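Local coordinates for TqaA (Penicillium aethiopicum, PDB 5DLK), which probably closes a nonribosomal peptide into a macrocycle through its terminal condensation-like domain, the part of the synthetase that makes up this chain, at residues 49-54 with 110-115; 96-101 with 155-160; 102-107 with 149-154. All blocks are in the same frame, centred on the assembly; numbering follows the deposited sequence.

All three contacts involve the small three-stranded antiparallel sheet of the condensation fold: contact 1 within it, contacts 2 and 3 along its edge strand 100-105, which residues 149-160 approach with two overlapping type I turns and then a water-bridged segment. Their centres are about 12 Å (1 and 2), 11 Å (1 and 3) and 14 Å (2 and 3) apart. Leu112 N to Ser101 O, at 2.7 Å, probably bonds contact 1 to contact 2, and Ser101 OG to Gly153 O, at 2.6 Å, contact 2 to contact 3. All lie away from the residues that bind the phosphopantetheine arm in another structure of this protein, although Gln180, beside contacts 2 and 3, shares a loop with one, Gly183.

Contact 1 of 3, residues 49-54 with 110-115; sequences EDLLPA and IQLVLA
Leu52 and Gln111 form a hydrogen-bonded pair in an antiparallel ladder, where residues 49-53, at one edge of a three-stranded sheet of the condensation domain, run beside the middle strand 110-115. Both backbone bonds of the pair are nearly straight, Gln111 N to Leu52 O at 2.7 Å and Leu52 N to Gln111 O at 3.0 Å. Val113 N then donates to Asp50 O at 3.0 Å. Beyond it comes a classic beta bulge, with Glu49 and Asp50 both facing Val113; Glu49 N donates to Val113 O at 2.8 Å, while the bond from Asp50 N to that oxygen is weak. The Gln111 side chain starts with CG between the backbone N and the carbonyl carbon (chi1 59°); the chain then extends to CD, and the turn of the amide about chi3 (-48°) sets NE2 above the carbonyl plane of Pro53 O at 3.0 Å, while OE1 accepts from Gln58. An alanine here would probably leave Pro53 O without its amide donor and the Gln58 amide without its acceptor. On the same face, Leu52 CD1 crosses to Val113 CG2 at 4.0 Å. The other face joins Leu51 and Leu112, side by side, with Leu51 CD1 4.0 Å from Leu112 CG and its second methyl on Ile110. Glu49 OE2 passes Ala115 CB and makes a salt bridge with Arg99. Helix 29-38 packs against Leu51, Ile110 and Leu112, helix 208-218 against Leu52 and Gln111, and strand 100-105 flanks the middle strand on its other side.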
# COMPACT_ATOMS: atom_id res chain seq x y z
N GLU A 49 20.20 -5.06 13.50
CA GLU A 49 19.38 -4.79 14.68
C GLU A 49 18.28 -5.85 14.88
O GLU A 49 17.93 -6.19 16.02
CB GLU A 49 18.78 -3.40 14.56
CG GLU A 49 17.84 -3.03 15.68
CD GLU A 49 17.16 -1.69 15.46
OE1 GLU A 49 15.98 -1.56 15.82
OE2 GLU A 49 17.81 -0.78 14.91
N ASP A 50 17.74 -6.36 13.77
CA ASP A 50 16.68 -7.36 13.84
C ASP A 50 16.56 -8.11 12.53
O ASP A 50 17.11 -7.69 11.50
CB ASP A 50 15.34 -6.72 14.20
CG ASP A 50 14.44 -7.63 15.07
OD1 ASP A 50 14.58 -8.88 15.02
OD2 ASP A 50 13.61 -7.09 15.82
N LEU A 51 15.86 -9.23 12.56
CA LEU A 51 15.55 -9.95 11.35
C LEU A 51 14.16 -10.56 11.54
O LEU A 51 13.92 -11.28 12.52
CB LEU A 51 16.61 -11.02 11.05
CG LEU A 51 16.61 -11.60 9.64
CD1 LEU A 51 17.95 -12.24 9.32
CD2 LEU A 51 15.47 -12.60 9.47
N LEU A 52 13.25 -10.25 10.61
CA LEU A 52 11.86 -10.72 10.69
C LEU A 52 11.38 -11.22 9.34
O LEU A 52 11.92 -10.85 8.31
CB LEU A 52 10.92 -9.60 11.16
CG LEU A 52 11.25 -8.89 12.47
CD1 LEU A 52 12.04 -7.61 12.19
CD2 LEU A 52 9.99 -8.61 13.26
N PRO A 53 10.34 -12.07 9.33
CA PRO A 53 9.77 -12.39 8.01
C PRO A 53 9.15 -11.13 7.42
O PRO A 53 8.68 -10.27 8.18
CB PRO A 53 8.69 -13.44 8.33
CG PRO A 53 9.04 -13.94 9.74
CD PRO A 53 9.63 -12.75 10.43
N ALA A 54 9.19 -11.01 6.09
CA ALA A 54 8.40 -9.99 5.41
C ALA A 54 6.94 -10.49 5.38
O ALA A 54 6.70 -11.69 5.28
CB ALA A 54 8.92 -9.77 4.02
N ILE A 110 12.51 -12.12 3.82
CA ILE A 110 12.77 -11.69 5.18
C ILE A 110 13.24 -10.26 5.14
O ILE A 110 13.75 -9.81 4.12
CB ILE A 110 13.84 -12.56 5.85
CG1 ILE A 110 15.09 -12.59 4.97
CG2 ILE A 110 13.32 -13.98 6.03
CD1 ILE A 110 16.29 -13.28 5.63
N GLN A 111 13.07 -9.54 6.24
CA GLN A 111 13.60 -8.20 6.28
C GLN A 111 14.69 -8.07 7.36
O GLN A 111 14.54 -8.55 8.48
CB GLN A 111 12.47 -7.17 6.45
CG GLN A 111 11.64 -7.32 7.68
CD GLN A 111 10.26 -6.63 7.56
OE1 GLN A 111 10.14 -5.48 7.14
NE2 GLN A 111 9.23 -7.35 7.98
N LEU A 112 15.81 -7.49 6.97
CA LEU A 112 16.93 -7.23 7.88
C LEU A 112 16.88 -5.76 8.27
O LEU A 112 17.05 -4.89 7.43
CB LEU A 112 18.27 -7.57 7.22
CG LEU A 112 18.64 -9.04 7.00
CD1 LEU A 112 17.84 -9.69 5.88
CD2 LEU A 112 20.12 -9.18 6.72
N VAL A 113 16.61 -5.50 9.54
CA VAL A 113 16.61 -4.15 10.05
C VAL A 113 18.06 -3.79 10.40
O VAL A 113 18.67 -4.45 11.23
CB VAL A 113 15.72 -3.98 11.28
CG1 VAL A 113 15.65 -2.53 11.70
CG2 VAL A 113 14.30 -4.53 11.00
N LEU A 114 18.59 -2.77 9.75
CA LEU A 114 19.96 -2.33 10.00
C LEU A 114 20.01 -1.17 10.99
O LEU A 114 19.08 -0.37 11.08
CB LEU A 114 20.62 -1.91 8.69
CG LEU A 114 20.68 -2.97 7.59
CD1 LEU A 114 21.54 -2.50 6.40
CD2 LEU A 114 21.18 -4.30 8.14
N ALA A 115 21.11 -1.08 11.73
CA ALA A 115 21.40 0.07 12.57
C ALA A 115 22.83 0.52 12.25
O ALA A 115 23.52 -0.11 11.45
CB ALA A 115 21.25 -0.27 14.06

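Contact 2 of 3, residues 96-101 with 155-160; sequences SILRTS and LPVRFT
Leu98 has CG anti to its carbonyl carbon (chi1 -57°), and chi2 (-178°) sets the branch and with it CD2; Val157 chi1 (166°) puts CG2 anti to its own carbonyl carbon, and the two side chains meet at Leu98 CD2 and Val157 CG2, 3.8 Å apart. The contact is a join between two sheets of the condensation domain: a short 3-10 segment, residues 96-98, at the entrance to edge strand 100-105 of the small sheet, meets the segment leading into strand 158-163 of the five-stranded sheet. No direct hydrogen bond crosses it; two waters bridge the segments. The first donates to Leu98 O and Thr100 O and accepts from Val157 N at 3.2 Å. The second donates to Leu98 O at 2.8 Å and to Val157 O, so Leu98 O takes both waters while Val157 CB rests 3.5 Å from that same oxygen. Farther along, Leu155 CD2 lies 3.6 Å from Thr100 O and also nears Ser101 CB, and Pro156 CD touches the same threonine oxygen. Within the 3-10 segment, Ser96 O is gripped from opposite faces of its plane by Arg99 N and by Thr100 OG1. Leu98 and Val157 both pack on Ile176 of strand 169-177. Arg158 turns back along its own segment and grips Leu155 O side-on with two nitrogens, NH2 on a lone pair at 3.0 Å and NE nearly in line with the carbonyl at 3.2 Å.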
# COMPACT_ATOMS: atom_id res chain seq x y z
N SER A 96 12.84 2.56 11.51
CA SER A 96 13.66 1.41 11.15
C SER A 96 13.25 0.78 9.81
O SER A 96 14.07 0.13 9.16
CB SER A 96 13.64 0.36 12.26
OG SER A 96 12.37 -0.26 12.37
N ILE A 97 12.00 0.98 9.39
CA ILE A 97 11.59 0.45 8.09
C ILE A 97 12.42 1.08 6.96
O ILE A 97 12.68 0.43 5.94
CB ILE A 97 10.07 0.67 7.82
CG1 ILE A 97 9.61 -0.11 6.59
CG2 ILE A 97 9.76 2.14 7.63
CD1 ILE A 97 9.88 -1.58 6.67
N LEU A 98 12.87 2.32 7.15
CA LEU A 98 13.67 3.00 6.13
C LEU A 98 15.13 2.50 6.11
O LEU A 98 15.86 2.76 5.15
CB LEU A 98 13.62 4.53 6.34
CG LEU A 98 12.26 5.22 6.35
CD1 LEU A 98 12.38 6.73 6.53
CD2 LEU A 98 11.44 4.89 5.10
N ARG A 99 15.54 1.77 7.15
CA ARG A 99 16.86 1.14 7.11
C ARG A 99 16.73 -0.36 7.02
O ARG A 99 17.57 -1.11 7.54
CB ARG A 99 17.70 1.52 8.34
CG ARG A 99 16.92 2.09 9.49
CD ARG A 99 17.88 2.67 10.54
NE ARG A 99 17.12 3.09 11.70
CZ ARG A 99 16.83 2.30 12.73
NH1 ARG A 99 17.27 1.05 12.74
NH2 ARG A 99 16.11 2.77 13.73
N THR A 100 15.68 -0.82 6.35
CA THR A 100 15.47 -2.24 6.17
C THR A 100 15.90 -2.72 4.79
O THR A 100 15.64 -2.07 3.77
CB THR A 100 13.97 -2.60 6.42
OG1 THR A 100 13.64 -2.29 7.78
CG2 THR A 100 13.73 -4.05 6.20
N SER A 101 16.56 -3.87 4.78
CA SER A 101 17.02 -4.56 3.59
C SER A 101 16.20 -5.85 3.45
O SER A 101 15.86 -6.49 4.46
CB SER A 101 18.53 -4.85 3.74
OG SER A 101 18.96 -5.94 2.95
N LEU A 155 19.45 -1.58 0.03
CA LEU A 155 18.45 -0.76 0.72
C LEU A 155 17.59 -0.00 -0.29
O LEU A 155 18.13 0.76 -1.11
CB LEU A 155 19.13 0.22 1.66
CG LEU A 155 19.87 -0.45 2.81
CD1 LEU A 155 21.06 0.40 3.27
CD2 LEU A 155 18.92 -0.72 3.96
N PRO A 156 16.27 -0.22 -0.26
CA PRO A 156 15.48 0.49 -1.28
C PRO A 156 15.36 1.99 -0.99
O PRO A 156 15.17 2.74 -1.93
CB PRO A 156 14.09 -0.18 -1.20
CG PRO A 156 14.36 -1.53 -0.60
CD PRO A 156 15.48 -1.27 0.41
N VAL A 157 15.47 2.39 0.27
CA VAL A 157 15.29 3.80 0.62
C VAL A 157 16.61 4.56 0.46
O VAL A 157 17.62 4.23 1.10
CB VAL A 157 14.71 3.98 2.03
CG1 VAL A 157 14.85 5.43 2.52
CG2 VAL A 157 13.22 3.57 2.05
N ARG A 158 16.61 5.54 -0.42
CA ARG A 158 17.81 6.32 -0.71
C ARG A 158 17.42 7.66 -1.29
O ARG A 158 16.33 7.82 -1.86
CB ARG A 158 18.74 5.55 -1.66
CG ARG A 158 18.10 5.07 -2.94
CD ARG A 158 19.10 4.17 -3.70
NE ARG A 158 19.51 3.06 -2.85
CZ ARG A 158 20.68 2.44 -2.90
NH1 ARG A 158 21.63 2.83 -3.77
NH2 ARG A 158 20.91 1.42 -2.07
N PHE A 159 18.30 8.64 -1.12
CA PHE A 159 17.97 10.04 -1.37
C PHE A 159 18.85 10.64 -2.45
O PHE A 159 20.02 10.27 -2.57
CB PHE A 159 18.13 10.88 -0.10
CG PHE A 159 17.30 10.42 1.06
CD1 PHE A 159 17.72 9.38 1.86
CD2 PHE A 159 16.10 11.05 1.34
CE1 PHE A 159 16.94 8.96 2.96
CE2 PHE A 159 15.31 10.64 2.42
CZ PHE A 159 15.74 9.59 3.23
N THR A 160 18.26 11.54 -3.23
CA THR A 160 18.96 12.22 -4.32
C THR A 160 18.69 13.71 -4.17
O THR A 160 17.58 14.12 -3.86
CB THR A 160 18.51 11.74 -5.72
OG1 THR A 160 18.71 10.32 -5.84
CG2 THR A 160 19.31 12.43 -6.82
O HOH W 1 15.61 0.75 3.00
O HOH W 2 18.19 3.37 3.78

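Contact 3 of 3, residues 102-107 with 149-154; sequences FVEHEG and NVLGGS
Phe102 and Val150 lie side by side and point the same way, with Val150 CG1 3.9 Å from both CB and CD1 of the phenylalanine, obliquely placed to its ring. The ring is carried there by CG standing anti to the carbonyl carbon (chi1 -61°). Leu151 CD2 adds a second methyl against Phe102 CB at 4.0 Å, and the leucine's other branch, CD1, crosses to Glu104 OE2 at 3.6 Å. Val103 CG1 settles on Gly153 CA at 3.6 Å. A beta carbon on Gly153 would crowd Val103 CG1 and, at this residue's backbone angles, collide with the carbonyl oxygen of Gly152.

This is plain packing of a turn-containing loop against the edge strand of the three-stranded sheet of the condensation domain, joined by waters and CA-H...O contacts rather than by strand pairing. Phe102 O receives such contacts from Leu151 and Gly153, and Val103 CA makes one to Leu151 O at 3.4 Å. Two waters make the hydrogen-bonded links between the segments. One accepts from Phe102 N and lies near Val150 O and Ser154 O, although it has too few protons to serve every acceptor around it. The other accepts from Glu104 N at 2.9 Å and donates to Leu151 O.

Residues 149-154 are shaped by two overlapping type I turns, Asn149 to Gly152 and Val150 to Gly153. Each is closed by a backbone bond, Gly152 N to Asn149 O at 2.9 Å and Gly153 N to Val150 O. These turns follow helix 132-144 and lead toward strand 158-163. Around them, Ile62 of helix 56-63 touches both Phe102 and Leu151, Ser179 and Gln180 also border Phe102, and Val103 packs on Leu32 and Leu36 of helix 29-38 as well as on strand 108-115.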
# COMPACT_ATOMS: atom_id res chain seq x y z
N PHE A 102 15.85 -6.21 2.22
CA PHE A 102 15.03 -7.39 1.98
C PHE A 102 15.80 -8.43 1.20
O PHE A 102 16.42 -8.11 0.18
CB PHE A 102 13.74 -7.04 1.20
CG PHE A 102 12.85 -6.08 1.90
CD1 PHE A 102 13.07 -4.71 1.81
CD2 PHE A 102 11.76 -6.53 2.64
CE1 PHE A 102 12.25 -3.81 2.47
CE2 PHE A 102 10.94 -5.64 3.29
CZ PHE A 102 11.18 -4.28 3.22
N VAL A 103 15.78 -9.67 1.66
CA VAL A 103 16.29 -10.75 0.84
C VAL A 103 15.37 -11.94 0.97
O VAL A 103 14.48 -11.98 1.82
CB VAL A 103 17.74 -11.20 1.24
CG1 VAL A 103 18.73 -10.06 1.09
CG2 VAL A 103 17.77 -11.75 2.65
N GLU A 104 15.59 -12.92 0.11
CA GLU A 104 14.82 -14.14 0.14
C GLU A 104 15.64 -15.20 0.87
O GLU A 104 16.79 -15.40 0.55
CB GLU A 104 14.53 -14.58 -1.29
CG GLU A 104 13.11 -14.92 -1.62
CD GLU A 104 12.91 -15.10 -3.12
OE1 GLU A 104 13.85 -15.53 -3.81
OE2 GLU A 104 11.81 -14.79 -3.61
N HIS A 105 15.04 -15.86 1.86
CA HIS A 105 15.33 -17.29 2.08
C HIS A 105 14.27 -18.29 2.29
O HIS A 105 13.19 -18.08 2.84
CB HIS A 105 16.38 -17.45 3.13
CG HIS A 105 15.96 -18.09 4.42
ND1 HIS A 105 15.60 -19.42 4.57
CD2 HIS A 105 16.11 -17.58 5.68
CE1 HIS A 105 15.36 -19.62 5.86
NE2 HIS A 105 15.67 -18.52 6.55
N GLU A 106 14.77 -19.48 1.94
CA GLU A 106 14.06 -20.74 1.67
C GLU A 106 12.98 -20.46 0.70
O GLU A 106 11.98 -21.16 0.65
CB GLU A 106 13.55 -21.42 2.93
CG GLU A 106 14.64 -21.96 3.84
CD GLU A 106 16.03 -21.96 3.18
OE1 GLU A 106 16.27 -22.78 2.26
OE2 GLU A 106 16.87 -21.09 3.54
N GLY A 107 13.26 -19.44 -0.11
CA GLY A 107 12.32 -18.96 -1.09
C GLY A 107 11.28 -17.98 -0.58
O GLY A 107 10.30 -17.76 -1.28
N ASN A 149 16.17 -4.34 -7.85
CA ASN A 149 16.20 -5.73 -7.41
C ASN A 149 16.11 -5.78 -5.88
O ASN A 149 17.11 -6.04 -5.19
CB ASN A 149 17.46 -6.44 -7.91
CG ASN A 149 17.50 -7.90 -7.51
OD1 ASN A 149 16.47 -8.54 -7.29
ND2 ASN A 149 18.71 -8.45 -7.40
N VAL A 150 14.92 -5.50 -5.36
CA VAL A 150 14.71 -5.33 -3.94
C VAL A 150 15.16 -6.56 -3.17
O VAL A 150 15.76 -6.43 -2.10
CB VAL A 150 13.23 -5.01 -3.62
CG1 VAL A 150 12.97 -5.06 -2.12
CG2 VAL A 150 12.86 -3.64 -4.18
N LEU A 151 14.91 -7.74 -3.71
CA LEU A 151 15.23 -8.98 -2.98
C LEU A 151 16.71 -9.32 -3.05
O LEU A 151 17.16 -10.31 -2.46
CB LEU A 151 14.39 -10.14 -3.51
CG LEU A 151 12.93 -10.01 -3.07
CD1 LEU A 151 12.11 -11.18 -3.59
CD2 LEU A 151 12.82 -9.87 -1.54
N GLY A 152 17.48 -8.50 -3.76
CA GLY A 152 18.93 -8.62 -3.75
C GLY A 152 19.58 -8.09 -2.49
O GLY A 152 20.79 -8.30 -2.26
N GLY A 153 18.81 -7.37 -1.67
CA GLY A 153 19.29 -6.86 -0.40
C GLY A 153 19.71 -5.40 -0.34
O GLY A 153 19.91 -4.86 0.75
N SER A 154 19.83 -4.74 -1.49
CA SER A 154 20.19 -3.32 -1.50
C SER A 154 19.08 -2.51 -0.84
O SER A 154 17.89 -2.75 -1.08
CB SER A 154 20.42 -2.85 -2.95
OG SER A 154 20.62 -1.45 -3.00
O HOH W 3 16.29 -4.81 -0.16
O HOH W 4 17.59 -12.84 -2.04